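Local coordinates for FAA hydrolase family protein (Pseudomonas aeruginosa, PDB 6J5Y) that probably hydrolyses fumarylpyruvate to fumarate and pyruvate, and binds manganese and pyruvate in its active site, at residues A[10-22]-A[140-152]. Residues are numbered along the deposited sequence; the frame is centred on the assembly and turned at random.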
loop_
_atom_site.group_PDB
_atom_site.type_symbol
_atom_site.label_atom_id
_atom_site.label_comp_id
_atom_site.label_asym_id
_atom_site.label_seq_id
_atom_site.Cartn_x
_atom_site.Cartn_y
_atom_site.Cartn_z
ATOM N N VAL A 10 -10.500 -6.945 9.237
ATOM C CA VAL A 10 -10.522 -5.603 8.600
ATOM C C VAL A 10 -11.205 -5.770 7.253
ATOM O O VAL A 10 -10.819 -6.682 6.484
ATOM C CB VAL A 10 -9.123 -4.981 8.448
ATOM C CG1 VAL A 10 -9.190 -3.677 7.654
ATOM C CG2 VAL A 10 -8.475 -4.776 9.805
ATOM N N SER A 11 -12.198 -4.943 6.972
ATOM C CA SER A 11 -12.965 -5.054 5.712
ATOM C C SER A 11 -13.027 -3.693 5.035
ATOM O O SER A 11 -13.411 -2.733 5.666
ATOM C CB SER A 11 -14.294 -5.675 5.930
ATOM O OG SER A 11 -14.852 -5.247 7.155
ATOM N N LEU A 12 -12.596 -3.648 3.789
ATOM C CA LEU A 12 -12.511 -2.404 2.996
ATOM C C LEU A 12 -13.929 -2.026 2.617
ATOM O O LEU A 12 -14.669 -2.960 2.278
ATOM C CB LEU A 12 -11.698 -2.666 1.737
ATOM C CG LEU A 12 -10.289 -3.195 1.987
ATOM C CD1 LEU A 12 -9.497 -3.232 0.681
ATOM C CD2 LEU A 12 -9.587 -2.336 3.023
ATOM N N THR A 13 -14.244 -0.730 2.588
ATOM C CA THR A 13 -15.489 -0.245 1.942
ATOM C C THR A 13 -15.283 -0.407 0.435
ATOM O O THR A 13 -14.100 -0.368 -0.032
ATOM C CB THR A 13 -15.898 1.168 2.387
ATOM O OG1 THR A 13 -14.978 2.110 1.843
ATOM C CG2 THR A 13 -15.992 1.317 3.886
ATOM N N ILE A 14 -16.369 -0.736 -0.265
ATOM C CA ILE A 14 -16.395 -0.985 -1.730
ATOM C C ILE A 14 -17.201 0.161 -2.340
ATOM O O ILE A 14 -18.363 0.374 -1.909
ATOM C CB ILE A 14 -16.987 -2.370 -2.092
ATOM C CG1 ILE A 14 -16.185 -3.528 -1.482
ATOM C CG2 ILE A 14 -17.095 -2.478 -3.608
ATOM C CD1 ILE A 14 -16.720 -4.944 -1.749
ATOM N N HIS A 15 -16.579 0.903 -3.243
ATOM C CA HIS A 15 -17.119 2.150 -3.827
ATOM C C HIS A 15 -18.509 1.823 -4.388
ATOM O O HIS A 15 -18.616 0.844 -5.137
ATOM C CB HIS A 15 -16.126 2.726 -4.841
ATOM C CG HIS A 15 -16.733 3.780 -5.706
ATOM N ND1 HIS A 15 -16.931 5.081 -5.269
ATOM C CD2 HIS A 15 -17.194 3.728 -6.973
ATOM C CE1 HIS A 15 -17.490 5.777 -6.235
ATOM N NE2 HIS A 15 -17.666 4.964 -7.290
ATOM N N GLY A 16 -19.538 2.539 -3.935
ATOM C CA GLY A 16 -20.915 2.444 -4.465
ATOM C C GLY A 16 -21.647 1.183 -4.020
ATOM O O GLY A 16 -22.598 0.801 -4.712
ATOM N N SER A 17 -21.224 0.546 -2.919
ATOM C CA SER A 17 -21.771 -0.748 -2.431
ATOM C C SER A 17 -21.915 -0.710 -0.911
ATOM O O SER A 17 -21.178 0.082 -0.274
ATOM C CB SER A 17 -20.895 -1.891 -2.868
ATOM O OG SER A 17 -21.426 -3.123 -2.420
ATOM N N ASP A 18 -22.822 -1.525 -0.362
ATOM C CA ASP A 18 -22.996 -1.717 1.105
ATOM C C ASP A 18 -22.119 -2.888 1.583
ATOM O O ASP A 18 -21.926 -3.027 2.806
ATOM C CB ASP A 18 -24.466 -1.932 1.492
ATOM C CG ASP A 18 -25.141 -3.114 0.813
ATOM O OD1 ASP A 18 -24.444 -3.886 0.127
ATOM O OD2 ASP A 18 -26.375 -3.254 0.970
ATOM N N GLN A 19 -21.613 -3.700 0.654
ATOM C CA GLN A 19 -20.734 -4.858 0.953
ATOM C C GLN A 19 -19.296 -4.392 1.194
ATOM O O GLN A 19 -18.874 -3.414 0.565
ATOM C CB GLN A 19 -20.798 -5.852 -0.199
ATOM C CG GLN A 19 -22.194 -6.414 -0.369
ATOM C CD GLN A 19 -22.174 -7.591 -1.304
ATOM O OE1 GLN A 19 -22.217 -8.741 -0.873
ATOM N NE2 GLN A 19 -22.085 -7.298 -2.589
ATOM N N THR A 20 -18.567 -5.116 2.046
ATOM C CA THR A 20 -17.153 -4.832 2.393
ATOM C C THR A 20 -16.250 -5.978 1.909
ATOM O O THR A 20 -16.712 -7.118 1.764
ATOM C CB THR A 20 -17.005 -4.570 3.899
ATOM O OG1 THR A 20 -17.390 -5.755 4.593
ATOM C CG2 THR A 20 -17.800 -3.382 4.411
ATOM N N PHE A 21 -14.971 -5.691 1.726
ATOM C CA PHE A 21 -13.953 -6.642 1.213
ATOM C C PHE A 21 -13.066 -7.051 2.382
ATOM O O PHE A 21 -12.281 -6.231 2.866
ATOM C CB PHE A 21 -13.144 -5.972 0.105
ATOM C CG PHE A 21 -12.144 -6.878 -0.564
ATOM C CD1 PHE A 21 -10.873 -7.055 -0.024
ATOM C CD2 PHE A 21 -12.469 -7.541 -1.730
ATOM C CE1 PHE A 21 -9.952 -7.892 -0.642
ATOM C CE2 PHE A 21 -11.547 -8.372 -2.345
ATOM C CZ PHE A 21 -10.294 -8.536 -1.809
ATOM N N PRO A 22 -13.220 -8.270 2.932
ATOM C CA PRO A 22 -12.448 -8.724 4.095
ATOM C C PRO A 22 -10.980 -8.981 3.745
ATOM O O PRO A 22 -10.730 -9.739 2.871
ATOM C CB PRO A 22 -13.112 -10.033 4.505
ATOM C CG PRO A 22 -13.709 -10.535 3.241
ATOM C CD PRO A 22 -14.116 -9.304 2.463
ATOM N N ALA A 140 -1.124 1.141 7.514
ATOM C CA ALA A 140 -1.663 1.017 6.137
ATOM C C ALA A 140 -3.048 1.621 6.006
ATOM O O ALA A 140 -4.014 0.894 5.799
ATOM C CB ALA A 140 -1.666 -0.421 5.674
ATOM N N PRO A 141 -3.165 2.968 6.012
ATOM C CA PRO A 141 -4.403 3.619 5.591
ATOM C C PRO A 141 -4.746 3.290 4.130
ATOM O O PRO A 141 -3.863 3.211 3.288
ATOM C CB PRO A 141 -4.085 5.110 5.794
ATOM C CG PRO A 141 -2.992 5.107 6.859
ATOM C CD PRO A 141 -2.131 3.941 6.418
ATOM N N ILE A 142 -6.030 3.149 3.837
ATOM C CA ILE A 142 -6.499 2.790 2.472
ATOM C C ILE A 142 -7.896 3.369 2.235
ATOM O O ILE A 142 -8.682 3.416 3.193
ATOM C CB ILE A 142 -6.470 1.258 2.313
ATOM C CG1 ILE A 142 -6.706 0.840 0.868
ATOM C CG2 ILE A 142 -7.469 0.595 3.258
ATOM C CD1 ILE A 142 -6.513 -0.643 0.644
ATOM N N GLY A 143 -8.172 3.781 0.992
ATOM C CA GLY A 143 -9.477 4.313 0.581
ATOM C C GLY A 143 -10.456 3.192 0.255
ATOM O O GLY A 143 -10.105 2.012 0.330
ATOM N N PRO A 144 -11.688 3.546 -0.169
ATOM C CA PRO A 144 -12.634 2.583 -0.722
ATOM C C PRO A 144 -12.062 1.750 -1.879
ATOM O O PRO A 144 -11.197 2.199 -2.617
ATOM C CB PRO A 144 -13.829 3.429 -1.189
ATOM C CG PRO A 144 -13.370 4.862 -1.121
ATOM C CD PRO A 144 -12.248 4.904 -0.114
ATOM N N LEU A 145 -12.530 0.515 -1.975
ATOM C CA LEU A 145 -12.070 -0.439 -3.004
ATOM C C LEU A 145 -12.912 -0.247 -4.268
ATOM O O LEU A 145 -14.131 -0.382 -4.182
ATOM C CB LEU A 145 -12.181 -1.858 -2.451
ATOM C CG LEU A 145 -11.535 -2.939 -3.311
ATOM C CD1 LEU A 145 -10.072 -2.636 -3.587
ATOM C CD2 LEU A 145 -11.687 -4.289 -2.640
ATOM N N TYR A 146 -12.278 0.042 -5.404
ATOM C CA TYR A 146 -13.000 0.181 -6.702
ATOM C C TYR A 146 -12.958 -1.141 -7.460
ATOM O O TYR A 146 -11.875 -1.608 -7.828
ATOM C CB TYR A 146 -12.406 1.316 -7.537
ATOM C CG TYR A 146 -12.764 2.692 -7.029
ATOM C CD1 TYR A 146 -12.239 3.175 -5.846
ATOM C CD2 TYR A 146 -13.621 3.517 -7.744
ATOM C CE1 TYR A 146 -12.559 4.434 -5.375
ATOM C CE2 TYR A 146 -13.943 4.788 -7.296
ATOM C CZ TYR A 146 -13.423 5.236 -6.097
ATOM O OH TYR A 146 -13.756 6.468 -5.638
ATOM N N PRO A 147 -14.112 -1.794 -7.733
ATOM C CA PRO A 147 -14.108 -3.032 -8.519
ATOM C C PRO A 147 -13.566 -2.847 -9.944
ATOM O O PRO A 147 -13.929 -1.856 -10.603
ATOM C CB PRO A 147 -15.579 -3.454 -8.599
ATOM C CG PRO A 147 -16.273 -2.682 -7.492
ATOM C CD PRO A 147 -15.454 -1.434 -7.253
ATOM N N ALA A 148 -12.769 -3.816 -10.419
ATOM C CA ALA A 148 -12.318 -3.887 -11.827
ATOM C C ALA A 148 -13.546 -4.058 -12.743
ATOM O O ALA A 148 -13.460 -3.698 -13.927
ATOM C CB ALA A 148 -11.289 -4.978 -11.980
ATOM N N SER A 149 -14.682 -4.516 -12.209
ATOM C CA SER A 149 -15.974 -4.521 -12.954
ATOM C C SER A 149 -16.358 -3.078 -13.290
ATOM O O SER A 149 -16.939 -2.874 -14.364
ATOM C CB SER A 149 -17.068 -5.240 -12.197
ATOM O OG SER A 149 -17.563 -4.425 -11.139
ATOM N N GLN A 150 -16.018 -2.105 -12.434
ATOM C CA GLN A 150 -16.218 -0.654 -12.715
ATOM C C GLN A 150 -15.023 -0.115 -13.513
ATOM O O GLN A 150 -15.256 0.372 -14.632
ATOM C CB GLN A 150 -16.417 0.179 -11.450
ATOM C CG GLN A 150 -17.756 -0.055 -10.747
ATOM C CD GLN A 150 -17.820 0.580 -9.369
ATOM O OE1 GLN A 150 -18.529 0.113 -8.476
ATOM N NE2 GLN A 150 -17.047 1.637 -9.168
ATOM N N VAL A 151 -13.800 -0.231 -12.989
ATOM C CA VAL A 151 -12.621 0.595 -13.403
ATOM C C VAL A 151 -11.667 -0.201 -14.303
ATOM O O VAL A 151 -10.623 0.383 -14.722
ATOM C CB VAL A 151 -11.873 1.149 -12.174
ATOM C CG1 VAL A 151 -12.757 2.042 -11.306
ATOM C CG2 VAL A 151 -11.259 0.027 -11.341
ATOM N N GLY A 152 -11.980 -1.467 -14.590
ATOM C CA GLY A 152 -11.122 -2.376 -15.373
ATOM C C GLY A 152 -9.792 -2.647 -14.684
ATOM O O GLY A 152 -9.753 -2.679 -13.442
HETATM O O HOH W 1 -11.738 1.006 2.348
#
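I14 and L145 form a single parallel beta bridge, an example of how a small hairpin can be fastened to one strand of a larger sheet by two backbone bonds. Both bonds use L145: its N donates to T13 O (2.6 Å), and its O accepts from H15 N (2.9 Å). Two CA-H...O contacts, P144 CA to T13 O and I14 CA to L145 O, flank them. Just before the bridge, where the chains diverge, a water weakly bonded to T13 N and to G143 O spans the gap.

Aromatic packing holds the next pair. The H15 imidazole and Y146 phenol make an offset stack, centroids 4.2 Å apart and planes only 13° from parallel. H15 CB lies over the middle of the Y146 ring, 3.7 Å from its centroid, as a CH-pi contact; CG anti to the backbone N (chi1 166°) then carries the imidazole over CE2 and CZ. Q150 brings its amide to the imidazole edge near CD2, NE2 lying in the ring plane but the amide turned 65° from it.

Apolar contacts line the buried side. L145 CD2 presses on one face of F21, 3.3 Å from CG, a second CH-pi contact. L12 meets I142 at about a right angle, CD2 to CG2 at 3.6 Å. Apart from these, the partly exposed I14 rests its CG2 4.0 Å from P147 CG.

Around this contact, L12 and I142 share V59 of strand 59-61, F21 and L145 share A88 of strand 79-89, and I14 and P147 share W106 of strand 105-116. Strand 140-147 pairs with both 59-61 and 105-116 in the large mixed sheet, and the hairpin of strands 11-13 and 20-22 is thereby packed against that sheet, with the side chain of I142 about 13 Å from the bound manganese ion.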